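PDB 3TTY: beta-galactosidase from Bacillus circulans subsp. alkalophilus, which hydrolyses beta-galactosides to release terminal galactose, probably including lactose, and binds galactose in a pocket of its TIM barrel. Local coordinates for residues 154-168 with 216-228. Numbering follows the deposited sequence.
With ZN (zinc ion), chain G.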
ATOM      1  N   TYR A 154      -4.966 -15.520 -13.290  1.00 21.72           N
ATOM      2  CA  TYR A 154      -6.117 -15.278 -14.146  1.00 16.38           C
ATOM      3  C   TYR A 154      -5.736 -14.392 -15.313  1.00 20.35           C
ATOM      4  O   TYR A 154      -4.765 -13.639 -15.233  1.00 20.82           O
ATOM      5  CB  TYR A 154      -7.242 -14.611 -13.368  1.00 15.37           C
ATOM      6  CG  TYR A 154      -7.828 -15.477 -12.306  1.00 16.38           C
ATOM      7  CD1 TYR A 154      -7.870 -16.853 -12.452  1.00 15.35           C
ATOM      8  CD2 TYR A 154      -8.335 -14.925 -11.140  1.00 20.32           C
ATOM      9  CE1 TYR A 154      -8.408 -17.652 -11.472  1.00 14.90           C
ATOM     10  CE2 TYR A 154      -8.871 -15.719 -10.152  1.00 18.38           C
ATOM     11  CZ  TYR A 154      -8.902 -17.085 -10.324  1.00 18.39           C
ATOM     12  OH  TYR A 154      -9.442 -17.887  -9.336  1.00 18.43           O
ATOM     13  N   CYS A 155      -6.499 -14.504 -16.398  1.00 16.74           N
ATOM     14  CA  CYS A 155      -6.324 -13.669 -17.569  1.00 13.20           C
ATOM     15  C   CYS A 155      -7.643 -12.950 -17.854  1.00 15.99           C
ATOM     16  O   CYS A 155      -8.720 -13.495 -17.601  1.00 14.75           O
ATOM     17  CB  CYS A 155      -5.925 -14.514 -18.769  1.00 15.08           C
ATOM     18  SG  CYS A 155      -5.677 -13.552 -20.292  1.00 16.66           S
ATOM     19  N   TYR A 156      -7.546 -11.730 -18.379  1.00 17.27           N
ATOM     20  CA  TYR A 156      -8.708 -10.895 -18.650  1.00 13.21           C
ATOM     21  C   TYR A 156      -8.678 -10.360 -20.067  1.00 14.46           C
ATOM     22  O   TYR A 156      -9.258  -9.314 -20.339  1.00 15.59           O
ATOM     23  CB  TYR A 156      -8.764  -9.737 -17.652  1.00 13.58           C
ATOM     24  CG  TYR A 156      -8.782 -10.205 -16.208  1.00 14.98           C
ATOM     25  CD1 TYR A 156      -9.987 -10.490 -15.563  1.00 12.02           C
ATOM     26  CD2 TYR A 156      -7.594 -10.377 -15.492  1.00 14.22           C
ATOM     27  CE1 TYR A 156     -10.014 -10.912 -14.251  1.00 11.42           C
ATOM     28  CE2 TYR A 156      -7.608 -10.801 -14.171  1.00 13.25           C
ATOM     29  CZ  TYR A 156      -8.821 -11.068 -13.561  1.00 12.09           C
ATOM     30  OH  TYR A 156      -8.849 -11.496 -12.267  1.00 15.13           O
ATOM     31  N   CYS A 157      -8.010 -11.080 -20.973  1.00 12.40           N
ATOM     32  CA  CYS A 157      -7.872 -10.622 -22.361  1.00 15.30           C
ATOM     33  C   CYS A 157      -9.182 -10.777 -23.155  1.00 18.12           C
ATOM     34  O   CYS A 157     -10.170 -11.325 -22.669  1.00 16.45           O
ATOM     35  CB  CYS A 157      -6.724 -11.359 -23.081  1.00 17.68           C
ATOM     36  SG  CYS A 157      -7.142 -13.048 -23.682  1.00 17.16           S
ATOM     37  N   ASP A 158      -9.181 -10.293 -24.384  1.00 16.01           N
ATOM     38  CA  ASP A 158     -10.340 -10.439 -25.258  1.00 20.26           C
ATOM     39  C   ASP A 158     -10.821 -11.871 -25.494  1.00 19.82           C
ATOM     40  O   ASP A 158     -12.024 -12.132 -25.529  1.00 18.83           O
ATOM     41  CB  ASP A 158     -10.050  -9.796 -26.598  1.00 18.76           C
ATOM     42  CG  ASP A 158     -10.955  -8.651 -26.863  1.00 39.48           C
ATOM     43  OD1 ASP A 158     -10.658  -7.548 -26.341  1.00 40.66           O
ATOM     44  OD2 ASP A 158     -11.983  -8.872 -27.551  1.00 44.04           O
ATOM     45  N   ASN A 159      -9.883 -12.791 -25.681  1.00 15.10           N
ATOM     46  CA  ASN A 159     -10.235 -14.182 -25.908  1.00 16.44           C
ATOM     47  C   ASN A 159     -10.884 -14.830 -24.692  1.00 17.64           C
ATOM     48  O   ASN A 159     -11.852 -15.590 -24.822  1.00 18.03           O
ATOM     49  CB  ASN A 159      -9.020 -14.969 -26.414  1.00 15.99           C
ATOM     50  CG  ASN A 159      -8.639 -14.572 -27.832  1.00 21.73           C
ATOM     51  OD1 ASN A 159      -9.490 -14.117 -28.601  1.00 26.56           O
ATOM     52  ND2 ASN A 159      -7.372 -14.718 -28.179  1.00 16.38           N
ATOM     53  N   CYS A 160     -10.363 -14.525 -23.507  1.00 15.74           N
ATOM     54  CA  CYS A 160     -10.975 -15.025 -22.292  1.00 13.39           C
ATOM     55  C   CYS A 160     -12.352 -14.409 -22.148  1.00 16.03           C
ATOM     56  O   CYS A 160     -13.293 -15.085 -21.762  1.00 16.18           O
ATOM     57  CB  CYS A 160     -10.112 -14.737 -21.063  1.00 11.80           C
ATOM     58  SG  CYS A 160      -8.708 -15.867 -20.912  1.00 16.93           S
ATOM     59  N   GLU A 161     -12.471 -13.130 -22.482  1.00 14.79           N
ATOM     60  CA  GLU A 161     -13.738 -12.433 -22.318  1.00 16.91           C
ATOM     61  C   GLU A 161     -14.801 -13.063 -23.219  1.00 17.76           C
ATOM     62  O   GLU A 161     -15.898 -13.399 -22.758  1.00 15.89           O
ATOM     63  CB  GLU A 161     -13.583 -10.938 -22.609  1.00 16.40           C
ATOM     64  CG  GLU A 161     -14.711 -10.087 -22.087  1.00 19.13           C
ATOM     65  CD  GLU A 161     -14.311  -8.630 -21.946  1.00 21.27           C
ATOM     66  OE1 GLU A 161     -14.296  -8.135 -20.795  1.00 17.30           O
ATOM     67  OE2 GLU A 161     -14.012  -7.991 -22.985  1.00 24.83           O
ATOM     68  N   LYS A 162     -14.466 -13.251 -24.496  1.00 14.63           N
ATOM     69  CA  LYS A 162     -15.387 -13.905 -25.423  1.00 17.25           C
ATOM     70  C   LYS A 162     -15.718 -15.326 -24.987  1.00 17.33           C
ATOM     71  O   LYS A 162     -16.856 -15.782 -25.097  1.00 17.13           O
ATOM     72  CB  LYS A 162     -14.809 -13.955 -26.828  1.00 15.91           C
ATOM     73  CG  LYS A 162     -14.576 -12.609 -27.483  1.00 16.81           C
ATOM     74  CD  LYS A 162     -13.969 -12.866 -28.837  1.00 20.47           C
ATOM     75  CE  LYS A 162     -13.413 -11.625 -29.490  1.00 28.37           C
ATOM     76  NZ  LYS A 162     -12.590 -12.066 -30.663  1.00 27.73           N
ATOM     77  N   GLN A 163     -14.714 -16.037 -24.504  1.00 17.48           N
ATOM     78  CA  GLN A 163     -14.933 -17.424 -24.133  1.00 18.23           C
ATOM     79  C   GLN A 163     -15.726 -17.488 -22.823  1.00 16.40           C
ATOM     80  O   GLN A 163     -16.526 -18.396 -22.623  1.00 19.36           O
ATOM     81  CB  GLN A 163     -13.604 -18.183 -24.080  1.00 14.76           C
ATOM     82  CG  GLN A 163     -13.741 -19.676 -23.875  1.00 21.10           C
ATOM     83  CD  GLN A 163     -14.644 -20.363 -24.910  1.00 27.69           C
ATOM     84  OE1 GLN A 163     -14.736 -19.948 -26.080  1.00 20.61           O
ATOM     85  NE2 GLN A 163     -15.306 -21.431 -24.474  1.00 17.45           N
ATOM     86  N   PHE A 164     -15.536 -16.502 -21.950  1.00 13.68           N
ATOM     87  CA  PHE A 164     -16.386 -16.349 -20.769  1.00 15.99           C
ATOM     88  C   PHE A 164     -17.880 -16.374 -21.145  1.00 16.78           C
ATOM     89  O   PHE A 164     -18.698 -17.009 -20.472  1.00 14.26           O
ATOM     90  CB  PHE A 164     -16.062 -15.036 -20.047  1.00 14.50           C
ATOM     91  CG  PHE A 164     -16.769 -14.866 -18.720  1.00 14.43           C
ATOM     92  CD1 PHE A 164     -16.922 -15.943 -17.846  1.00 15.16           C
ATOM     93  CD2 PHE A 164     -17.245 -13.621 -18.328  1.00 13.96           C
ATOM     94  CE1 PHE A 164     -17.558 -15.779 -16.609  1.00 14.32           C
ATOM     95  CE2 PHE A 164     -17.870 -13.450 -17.099  1.00 13.16           C
ATOM     96  CZ  PHE A 164     -18.030 -14.525 -16.237  1.00 11.45           C
ATOM     97  N   ARG A 165     -18.222 -15.684 -22.225  1.00 16.45           N
ATOM     98  CA  ARG A 165     -19.614 -15.591 -22.652  1.00 17.58           C
ATOM     99  C   ARG A 165     -20.130 -16.942 -23.115  1.00 18.65           C
ATOM    100  O   ARG A 165     -21.277 -17.288 -22.841  1.00 16.02           O
ATOM    101  CB  ARG A 165     -19.789 -14.527 -23.747  1.00 13.64           C
ATOM    102  CG  ARG A 165     -19.347 -13.158 -23.283  1.00 14.08           C
ATOM    103  CD  ARG A 165     -19.400 -12.117 -24.384  1.00 18.42           C
ATOM    104  NE  ARG A 165     -18.956 -10.815 -23.901  1.00 12.06           N
ATOM    105  CZ  ARG A 165     -17.984 -10.103 -24.460  1.00 18.78           C
ATOM    106  NH1 ARG A 165     -17.362 -10.568 -25.529  1.00 17.79           N
ATOM    107  NH2 ARG A 165     -17.640  -8.919 -23.953  1.00 17.87           N
ATOM    108  N   VAL A 166     -19.279 -17.694 -23.815  1.00 17.91           N
ATOM    109  CA  VAL A 166     -19.652 -19.022 -24.297  1.00 16.04           C
ATOM    110  C   VAL A 166     -19.892 -19.908 -23.088  1.00 17.82           C
ATOM    111  O   VAL A 166     -20.859 -20.658 -23.028  1.00 17.90           O
ATOM    112  CB  VAL A 166     -18.536 -19.626 -25.192  1.00 20.93           C
ATOM    113  CG1 VAL A 166     -18.854 -21.075 -25.571  1.00 16.00           C
ATOM    114  CG2 VAL A 166     -18.321 -18.762 -26.458  1.00 16.39           C
ATOM    115  N   TRP A 167     -19.006 -19.792 -22.106  1.00 19.64           N
ATOM    116  CA  TRP A 167     -19.084 -20.589 -20.884  1.00 18.20           C
ATOM    117  C   TRP A 167     -20.359 -20.283 -20.079  1.00 18.43           C
ATOM    118  O   TRP A 167     -20.893 -21.142 -19.376  1.00 19.27           O
ATOM    119  CB  TRP A 167     -17.828 -20.335 -20.050  1.00 17.69           C
ATOM    120  CG  TRP A 167     -17.713 -21.117 -18.771  1.00 17.09           C
ATOM    121  CD1 TRP A 167     -17.047 -22.294 -18.583  1.00 16.71           C
ATOM    122  CD2 TRP A 167     -18.256 -20.759 -17.507  1.00 15.03           C
ATOM    123  NE1 TRP A 167     -17.140 -22.688 -17.272  1.00 15.62           N
ATOM    124  CE2 TRP A 167     -17.880 -21.764 -16.588  1.00 17.16           C
ATOM    125  CE3 TRP A 167     -19.016 -19.679 -17.051  1.00 15.62           C
ATOM    126  CZ2 TRP A 167     -18.252 -21.726 -15.247  1.00 18.89           C
ATOM    127  CZ3 TRP A 167     -19.389 -19.649 -15.722  1.00 17.25           C
ATOM    128  CH2 TRP A 167     -19.009 -20.665 -14.836  1.00 17.15           C
ATOM    129  N   LEU A 168     -20.836 -19.050 -20.186  1.00 18.11           N
ATOM    130  CA  LEU A 168     -22.077 -18.642 -19.536  1.00 16.19           C
ATOM    131  C   LEU A 168     -23.304 -19.134 -20.310  1.00 18.06           C
ATOM    132  O   LEU A 168     -24.327 -19.473 -19.713  1.00 19.69           O
ATOM    133  CB  LEU A 168     -22.104 -17.121 -19.382  1.00 14.73           C
ATOM    134  CG  LEU A 168     -21.039 -16.582 -18.418  1.00 17.03           C
ATOM    135  CD1 LEU A 168     -20.734 -15.119 -18.671  1.00 14.50           C
ATOM    136  CD2 LEU A 168     -21.469 -16.806 -16.974  1.00 13.23           C
ATOM    137  N   GLY A 216     -21.673 -12.581  -8.144  1.00 21.73           N
ATOM    138  CA  GLY A 216     -22.083 -13.645  -9.033  1.00 14.92           C
ATOM    139  C   GLY A 216     -21.203 -13.714 -10.265  1.00 18.60           C
ATOM    140  O   GLY A 216     -20.826 -14.800 -10.724  1.00 18.99           O
ATOM    141  N   ILE A 217     -20.879 -12.546 -10.806  1.00 16.66           N
ATOM    142  CA  ILE A 217     -19.993 -12.453 -11.956  1.00 14.44           C
ATOM    143  C   ILE A 217     -18.557 -12.865 -11.576  1.00 14.98           C
ATOM    144  O   ILE A 217     -17.933 -13.679 -12.243  1.00 13.96           O
ATOM    145  CB  ILE A 217     -20.014 -11.022 -12.520  1.00 16.90           C
ATOM    146  CG1 ILE A 217     -21.449 -10.632 -12.887  1.00 19.48           C
ATOM    147  CG2 ILE A 217     -19.100 -10.899 -13.725  1.00 15.77           C
ATOM    148  CD1 ILE A 217     -21.577  -9.243 -13.499  1.00 20.14           C
ATOM    149  N   SER A 218     -18.050 -12.298 -10.488  1.00 17.11           N
ATOM    150  CA  SER A 218     -16.704 -12.589 -10.018  1.00 14.81           C
ATOM    151  C   SER A 218     -16.535 -14.073  -9.721  1.00 16.71           C
ATOM    152  O   SER A 218     -15.518 -14.676 -10.061  1.00 17.59           O
ATOM    153  CB  SER A 218     -16.416 -11.774  -8.767  1.00 14.58           C
ATOM    154  OG  SER A 218     -16.395 -10.391  -9.073  1.00 14.78           O
ATOM    155  N   LEU A 219     -17.545 -14.655  -9.089  1.00 14.95           N
ATOM    156  CA  LEU A 219     -17.528 -16.068  -8.743  1.00 14.35           C
ATOM    157  C   LEU A 219     -17.451 -16.941  -9.994  1.00 17.15           C
ATOM    158  O   LEU A 219     -16.596 -17.813 -10.086  1.00 17.48           O
ATOM    159  CB  LEU A 219     -18.768 -16.421  -7.921  1.00 15.70           C
ATOM    160  CG  LEU A 219     -18.938 -17.863  -7.439  1.00 17.87           C
ATOM    161  CD1 LEU A 219     -17.680 -18.354  -6.759  1.00 16.88           C
ATOM    162  CD2 LEU A 219     -20.156 -17.979  -6.498  1.00 18.63           C
ATOM    163  N   ASP A 220     -18.350 -16.696 -10.950  1.00 16.28           N
ATOM    164  CA  ASP A 220     -18.348 -17.407 -12.226  1.00 18.27           C
ATOM    165  C   ASP A 220     -17.081 -17.232 -13.036  1.00 14.93           C
ATOM    166  O   ASP A 220     -16.672 -18.144 -13.734  1.00 16.31           O
ATOM    167  CB  ASP A 220     -19.551 -17.018 -13.098  1.00 16.57           C
ATOM    168  CG  ASP A 220     -20.833 -17.698 -12.651  1.00 18.33           C
ATOM    169  OD1 ASP A 220     -21.914 -17.300 -13.133  1.00 17.87           O
ATOM    170  OD2 ASP A 220     -20.759 -18.607 -11.792  1.00 15.37           O
ATOM    171  N   TYR A 221     -16.464 -16.063 -12.968  1.00 15.40           N
ATOM    172  CA  TYR A 221     -15.259 -15.868 -13.758  1.00 15.95           C
ATOM    173  C   TYR A 221     -14.106 -16.722 -13.205  1.00 16.19           C
ATOM    174  O   TYR A 221     -13.314 -17.302 -13.965  1.00 13.27           O
ATOM    175  CB  TYR A 221     -14.883 -14.387 -13.835  1.00 15.90           C
ATOM    176  CG  TYR A 221     -13.936 -14.102 -14.972  1.00 15.66           C
ATOM    177  CD1 TYR A 221     -14.403 -14.005 -16.286  1.00 13.98           C
ATOM    178  CD2 TYR A 221     -12.569 -13.940 -14.739  1.00 13.57           C
ATOM    179  CE1 TYR A 221     -13.531 -13.749 -17.338  1.00 14.91           C
ATOM    180  CE2 TYR A 221     -11.696 -13.681 -15.779  1.00 12.84           C
ATOM    181  CZ  TYR A 221     -12.180 -13.595 -17.071  1.00 11.60           C
ATOM    182  OH  TYR A 221     -11.308 -13.349 -18.092  1.00 13.37           O
ATOM    183  N   ARG A 222     -14.035 -16.819 -11.879  1.00 14.76           N
ATOM    184  CA  ARG A 222     -13.047 -17.677 -11.247  1.00 17.20           C
ATOM    185  C   ARG A 222     -13.297 -19.151 -11.591  1.00 20.27           C
ATOM    186  O   ARG A 222     -12.351 -19.888 -11.884  1.00 17.28           O
ATOM    187  CB  ARG A 222     -12.992 -17.420  -9.734  1.00 18.19           C
ATOM    188  CG  ARG A 222     -12.287 -16.112  -9.384  1.00 16.70           C
ATOM    189  CD  ARG A 222     -12.760 -15.494  -8.072  1.00 21.27           C
ATOM    190  NE  ARG A 222     -12.006 -14.277  -7.749  1.00 25.86           N
ATOM    191  CZ  ARG A 222     -12.218 -13.085  -8.315  1.00 26.04           C
ATOM    192  NH1 ARG A 222     -13.170 -12.940  -9.232  1.00 19.36           N
ATOM    193  NH2 ARG A 222     -11.476 -12.037  -7.970  1.00 23.74           N
ATOM    194  N   ARG A 223     -14.560 -19.583 -11.604  1.00 16.31           N
ATOM    195  CA  ARG A 223     -14.853 -20.938 -12.077  1.00 17.48           C
ATOM    196  C   ARG A 223     -14.312 -21.111 -13.496  1.00 17.21           C
ATOM    197  O   ARG A 223     -13.652 -22.096 -13.810  1.00 16.80           O
ATOM    198  CB  ARG A 223     -16.354 -21.228 -12.069  1.00 17.06           C
ATOM    199  CG  ARG A 223     -17.015 -21.157 -10.723  1.00 18.31           C
ATOM    200  CD  ARG A 223     -18.525 -21.351 -10.825  1.00 15.75           C
ATOM    201  NE  ARG A 223     -19.083 -21.835  -9.561  1.00 16.65           N
ATOM    202  CZ  ARG A 223     -20.152 -21.335  -8.951  1.00 19.91           C
ATOM    203  NH1 ARG A 223     -20.818 -20.316  -9.486  1.00 16.10           N
ATOM    204  NH2 ARG A 223     -20.555 -21.860  -7.794  1.00 15.02           N
ATOM    205  N   PHE A 224     -14.602 -20.128 -14.341  1.00 16.63           N
ATOM    206  CA  PHE A 224     -14.274 -20.160 -15.760  1.00 14.70           C
ATOM    207  C   PHE A 224     -12.766 -20.226 -16.008  1.00 15.39           C
ATOM    208  O   PHE A 224     -12.275 -21.067 -16.776  1.00 15.17           O
ATOM    209  CB  PHE A 224     -14.897 -18.925 -16.435  1.00 15.46           C
ATOM    210  CG  PHE A 224     -14.334 -18.615 -17.789  1.00 12.84           C
ATOM    211  CD1 PHE A 224     -14.491 -19.504 -18.842  1.00 15.20           C
ATOM    212  CD2 PHE A 224     -13.664 -17.430 -18.013  1.00 12.98           C
ATOM    213  CE1 PHE A 224     -13.965 -19.222 -20.098  1.00 13.85           C
ATOM    214  CE2 PHE A 224     -13.130 -17.139 -19.259  1.00 13.15           C
ATOM    215  CZ  PHE A 224     -13.281 -18.038 -20.306  1.00 14.37           C
ATOM    216  N   GLN A 225     -12.030 -19.327 -15.361  1.00 17.12           N
ATOM    217  CA  GLN A 225     -10.570 -19.318 -15.444  1.00 13.44           C
ATOM    218  C   GLN A 225      -9.980 -20.653 -14.989  1.00 14.42           C
ATOM    219  O   GLN A 225      -9.112 -21.222 -15.643  1.00 14.35           O
ATOM    220  CB  GLN A 225     -10.007 -18.161 -14.616  1.00 15.70           C
ATOM    221  CG  GLN A 225     -10.144 -16.798 -15.311  1.00 12.69           C
ATOM    222  CD  GLN A 225      -9.325 -16.732 -16.579  1.00 14.61           C
ATOM    223  OE1 GLN A 225      -8.096 -16.726 -16.532  1.00 17.50           O
ATOM    224  NE2 GLN A 225      -9.997 -16.702 -17.724  1.00 13.64           N
ATOM    225  N   SER A 226     -10.476 -21.159 -13.868  1.00 16.43           N
ATOM    226  CA  SER A 226     -10.053 -22.452 -13.382  1.00 13.06           C
ATOM    227  C   SER A 226     -10.369 -23.530 -14.431  1.00 18.56           C
ATOM    228  O   SER A 226      -9.481 -24.291 -14.806  1.00 19.83           O
ATOM    229  CB  SER A 226     -10.700 -22.744 -12.035  1.00 13.89           C
ATOM    230  OG  SER A 226     -10.224 -23.962 -11.497  1.00 16.93           O
ATOM    231  N   ASP A 227     -11.608 -23.569 -14.934  1.00 15.30           N
ATOM    232  CA  ASP A 227     -11.976 -24.521 -15.984  1.00 16.84           C
ATOM    233  C   ASP A 227     -11.072 -24.414 -17.223  1.00 17.54           C
ATOM    234  O   ASP A 227     -10.703 -25.433 -17.791  1.00 19.23           O
ATOM    235  CB  ASP A 227     -13.444 -24.361 -16.430  1.00 16.05           C
ATOM    236  CG  ASP A 227     -14.441 -24.826 -15.387  1.00 25.44           C
ATOM    237  OD1 ASP A 227     -14.018 -25.191 -14.269  1.00 33.86           O
ATOM    238  OD2 ASP A 227     -15.664 -24.810 -15.677  1.00 29.36           O
ATOM    239  N   SER A 228     -10.744 -23.186 -17.635  1.00 15.58           N
ATOM    240  CA  SER A 228      -9.951 -22.943 -18.845  1.00 19.69           C
ATOM    241  C   SER A 228      -8.531 -23.502 -18.725  1.00 19.24           C
ATOM    242  O   SER A 228      -8.008 -24.121 -19.655  1.00 19.28           O
ATOM    243  CB  SER A 228      -9.858 -21.441 -19.159  1.00 16.86           C
ATOM    244  OG  SER A 228     -11.124 -20.860 -19.396  1.00 22.37           O
TER
HETATM  245 ZN    ZN G 676      -6.912 -14.803 -21.893  1.00 17.89          ZN
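Phe224 is a knob of helix 216-228 that fills a hollow made by Cys160, Gln163, Phe164 and Trp167. CA of Phe164 sits over one face of the Phe224 ring, 3.7 Å from the centroid. Two knobs answer from helix 158-168. Phe164 drops among Ile217, Asp220, Tyr221 and Phe224. Its ring is clamped between CD1 of Leu168 on one face and CD1 of Tyr221 on the other. The Tyr221 contact is T-shaped, with the planes at 82° and the Tyr221 edge pointing at the Phe164 face. Trp167 wedges among Asp220, Arg223, Phe224 and Asp227. Trp167 CG lies opposite its backbone N (chi1 -178°), which lays the indole over CB of Phe224. Its NE1 then gives a nearly straight bond to Asp227 OD2 (3.0 Å), in the indole plane; Asp227 OD1 pairs with Lys264. The axes of segments 158-168 and 216-228 cross at 104° and come within 10.4 Å of each other. Both belong to the TIM-barrel region of the chain, and the contact joins helix 216-228 to a Cys4 zinc site. Zinc is held by Cys155, Cys157, Cys160 and Cys115. Tyr221 reaches past Phe164 and its OH donates to Cys155 O (2.6 Å), in the carbonyl plane on a lone pair. Gln225 bends at chi2, and its amide bonds both the cysteine loop and the start of helix 158-168. OE1 takes Cys155 N at 2.7 Å, with the donor above the carbonyl plane. NE2 donates to the zinc ligand Cys160 SG at 3.5 Å. Tyr154 closes this end: its CD1 lies 3.3 Å from Gln225 CB, and its OH passes CG of Arg222 to bond Glu259 O.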